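Local coordinates for putative flagellar protein FliS (PDB 4YOK) that is of unknown function, though named a putative flagellar protein, and joins a transthyretin-like (prealbumin-like) N-terminal domain to a second beta domain, at residues 33-38 with 69-74. Residues are numbered along the deposited sequence; the frame is centred on the assembly and turned at random.
Sequences QLQLYQ and TTRDGN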
loop_
_atom_site.group_PDB
_atom_site.type_symbol
_atom_site.label_atom_id
_atom_site.label_comp_id
_atom_site.label_asym_id
_atom_site.label_seq_id
_atom_site.Cartn_x
_atom_site.Cartn_y
_atom_site.Cartn_z
ATOM N N GLN A 33 8.348 2.108 -3.672
ATOM C CA GLN A 33 9.262 1.523 -4.635
ATOM C C GLN A 33 10.057 0.384 -4.073
ATOM O O GLN A 33 10.369 0.365 -2.883
ATOM C CB GLN A 33 10.247 2.589 -5.139
ATOM C CG GLN A 33 9.572 3.699 -5.934
ATOM C CD GLN A 33 10.479 4.877 -6.191
ATOM O OE1 GLN A 33 10.170 6.017 -5.829
ATOM N NE2 GLN A 33 11.604 4.633 -6.837
ATOM N N LEU A 34 10.431 -0.538 -4.953
ATOM C CA LEU A 34 11.370 -1.620 -4.656
ATOM C C LEU A 34 12.556 -1.443 -5.575
ATOM O O LEU A 34 12.493 -0.654 -6.521
ATOM C CB LEU A 34 10.751 -3.019 -4.819
ATOM C CG LEU A 34 9.471 -3.324 -4.040
ATOM C CD1 LEU A 34 8.982 -4.687 -4.383
ATOM C CD2 LEU A 34 9.672 -3.161 -2.518
ATOM N N GLN A 35 13.642 -2.164 -5.316
ATOM C CA GLN A 35 14.818 -2.034 -6.169
ATOM C C GLN A 35 15.288 -3.393 -6.593
ATOM O O GLN A 35 15.257 -4.321 -5.794
ATOM C CB GLN A 35 15.935 -1.267 -5.437
ATOM C CG GLN A 35 15.598 0.217 -5.245
ATOM C CD GLN A 35 16.685 0.921 -4.502
ATOM O OE1 GLN A 35 16.876 0.723 -3.302
ATOM N NE2 GLN A 35 17.460 1.708 -5.217
ATOM N N LEU A 36 15.675 -3.526 -7.868
ATOM C CA LEU A 36 16.196 -4.782 -8.431
ATOM C C LEU A 36 17.675 -4.606 -8.690
ATOM O O LEU A 36 18.045 -3.750 -9.497
ATOM C CB LEU A 36 15.457 -5.155 -9.732
ATOM C CG LEU A 36 14.112 -5.852 -9.573
ATOM C CD1 LEU A 36 13.282 -5.695 -10.834
ATOM C CD2 LEU A 36 14.301 -7.343 -9.295
ATOM N N TYR A 37 18.518 -5.375 -7.980
ATOM C CA TYR A 37 19.988 -5.307 -8.120
ATOM C C TYR A 37 20.515 -6.472 -8.922
ATOM O O TYR A 37 19.979 -7.573 -8.832
ATOM C CB TYR A 37 20.699 -5.305 -6.754
ATOM C CG TYR A 37 20.530 -4.027 -5.968
ATOM C CD1 TYR A 37 19.430 -3.839 -5.134
ATOM C CD2 TYR A 37 21.485 -3.008 -6.035
ATOM C CE1 TYR A 37 19.242 -2.643 -4.446
ATOM C CE2 TYR A 37 21.322 -1.819 -5.320
ATOM C CZ TYR A 37 20.194 -1.643 -4.528
ATOM O OH TYR A 37 19.972 -0.481 -3.825
ATOM N N GLN A 38 21.614 -6.244 -9.642
ATOM C CA GLN A 38 22.319 -7.290 -10.392
ATOM C C GLN A 38 23.800 -7.169 -10.089
ATOM O O GLN A 38 24.348 -6.071 -10.181
ATOM C CB GLN A 38 22.040 -7.178 -11.900
ATOM C CG GLN A 38 22.334 -8.459 -12.673
ATOM C CD GLN A 38 21.470 -8.631 -13.901
ATOM O OE1 GLN A 38 21.107 -7.668 -14.592
ATOM N NE2 GLN A 38 21.158 -9.880 -14.226
ATOM N N THR A 69 14.764 -5.915 -3.498
ATOM C CA THR A 69 14.780 -5.412 -2.120
ATOM C C THR A 69 13.893 -4.185 -1.934
ATOM O O THR A 69 13.484 -3.545 -2.906
ATOM C CB THR A 69 16.240 -5.121 -1.671
ATOM O OG1 THR A 69 16.277 -4.857 -0.272
ATOM C CG2 THR A 69 16.870 -3.962 -2.411
ATOM N N THR A 70 13.615 -3.848 -0.646
ATOM C CA THR A 70 12.854 -2.645 -0.326
ATOM C C THR A 70 13.820 -1.463 -0.485
ATOM O O THR A 70 15.041 -1.652 -0.498
ATOM C CB THR A 70 12.280 -2.718 1.084
ATOM O OG1 THR A 70 13.334 -2.965 2.021
ATOM C CG2 THR A 70 11.143 -3.717 1.208
ATOM N N ARG A 71 13.282 -0.264 -0.608
ATOM C CA ARG A 71 14.066 0.966 -0.674
ATOM C C ARG A 71 14.194 1.483 0.759
ATOM O O ARG A 71 13.206 1.478 1.509
ATOM C CB ARG A 71 13.358 1.962 -1.611
ATOM C CG ARG A 71 14.130 3.254 -1.859
ATOM C CD ARG A 71 13.372 4.134 -2.838
ATOM N NE ARG A 71 13.752 5.546 -2.735
ATOM C CZ ARG A 71 14.694 6.136 -3.468
ATOM N NH1 ARG A 71 15.381 5.439 -4.367
ATOM N NH2 ARG A 71 14.960 7.425 -3.304
ATOM N N ASP A 72 15.408 1.890 1.156
ATOM C CA ASP A 72 15.713 2.370 2.515
ATOM C C ASP A 72 14.708 3.432 3.002
ATOM O O ASP A 72 14.499 4.436 2.328
ATOM C CB ASP A 72 17.156 2.924 2.568
ATOM C CG ASP A 72 17.559 3.588 3.879
ATOM O OD1 ASP A 72 17.490 2.917 4.935
ATOM O OD2 ASP A 72 17.980 4.766 3.842
ATOM N N GLY A 73 14.055 3.143 4.125
ATOM C CA GLY A 73 13.098 4.013 4.803
ATOM C C GLY A 73 11.762 4.236 4.105
ATOM O O GLY A 73 10.975 5.078 4.546
ATOM N N ASN A 74 11.497 3.516 3.002
ATOM C CA ASN A 74 10.292 3.704 2.199
ATOM C C ASN A 74 9.293 2.546 2.379
ATOM O O ASN A 74 9.569 1.406 1.979
ATOM C CB ASN A 74 10.691 3.851 0.706
ATOM C CG ASN A 74 9.547 4.049 -0.284
ATOM O OD1 ASN A 74 9.552 3.489 -1.377
ATOM N ND2 ASN A 74 8.541 4.853 0.054
HETATM O O HOH W 1 10.512 -0.008 -0.222
HETATM O O HOH W 2 17.566 1.831 -0.653
#
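With CG anti to its backbone N (chi1 180°), Asn74 reaches from a turn to the start of strand 33-37 and presents OD1 to the backbone N of Gln33. The bond from Gln33 N to Asn74 OD1 is 2.9 Å long and lies in the carbonyl plane of the amide. OD1 thus appears to stand in for a backbone carbonyl, an example of how strand pairing can be carried past a strand end by a side chain and water. ND2 of the same amide donates to Ala31 O and to Asp193 OD2, which fixes its rotation and links the turn to the C-terminal part of the chain. An alanine in place of Asn74 would probably leave Gln33 N without its acceptor and free the turn to drift from the strand. A water bridges the two segments: 2.7 Å from Gln33 O, it donates to that carbonyl and to Asn74 O and accepts from Arg71 N.

Farther along, Gln35 and Thr69 form a hydrogen-bonded antiparallel pair, Gln35 N to Thr69 O and Thr69 N to Gln35 O, each 2.8 Å. Their side chains share one face with Tyr37. In one of two Thr69 conformers, CG2 meets the ring edge 3.4 Å from Tyr37 CE1, and OG1 bonds to Glu82 O. Gln35 OE1 takes a bond from a second water that accepts from Asp72 N, and a weak one from Tyr37 OH. Arg71, extended from CG to NE, crosses Gln35 at a slant, CG 4.0 Å from Gln35 OE1, its guanidinium plane turned 63° from the amide. Leu34 CD2 comes within 4.0 Å of Thr70 CG2, although the two side chains diverge.

The type II turn from Arg71 to Asn74 lies where strand 64-70 leaves the middle of a four-stranded antiparallel sheet of the prealbumin-like fold.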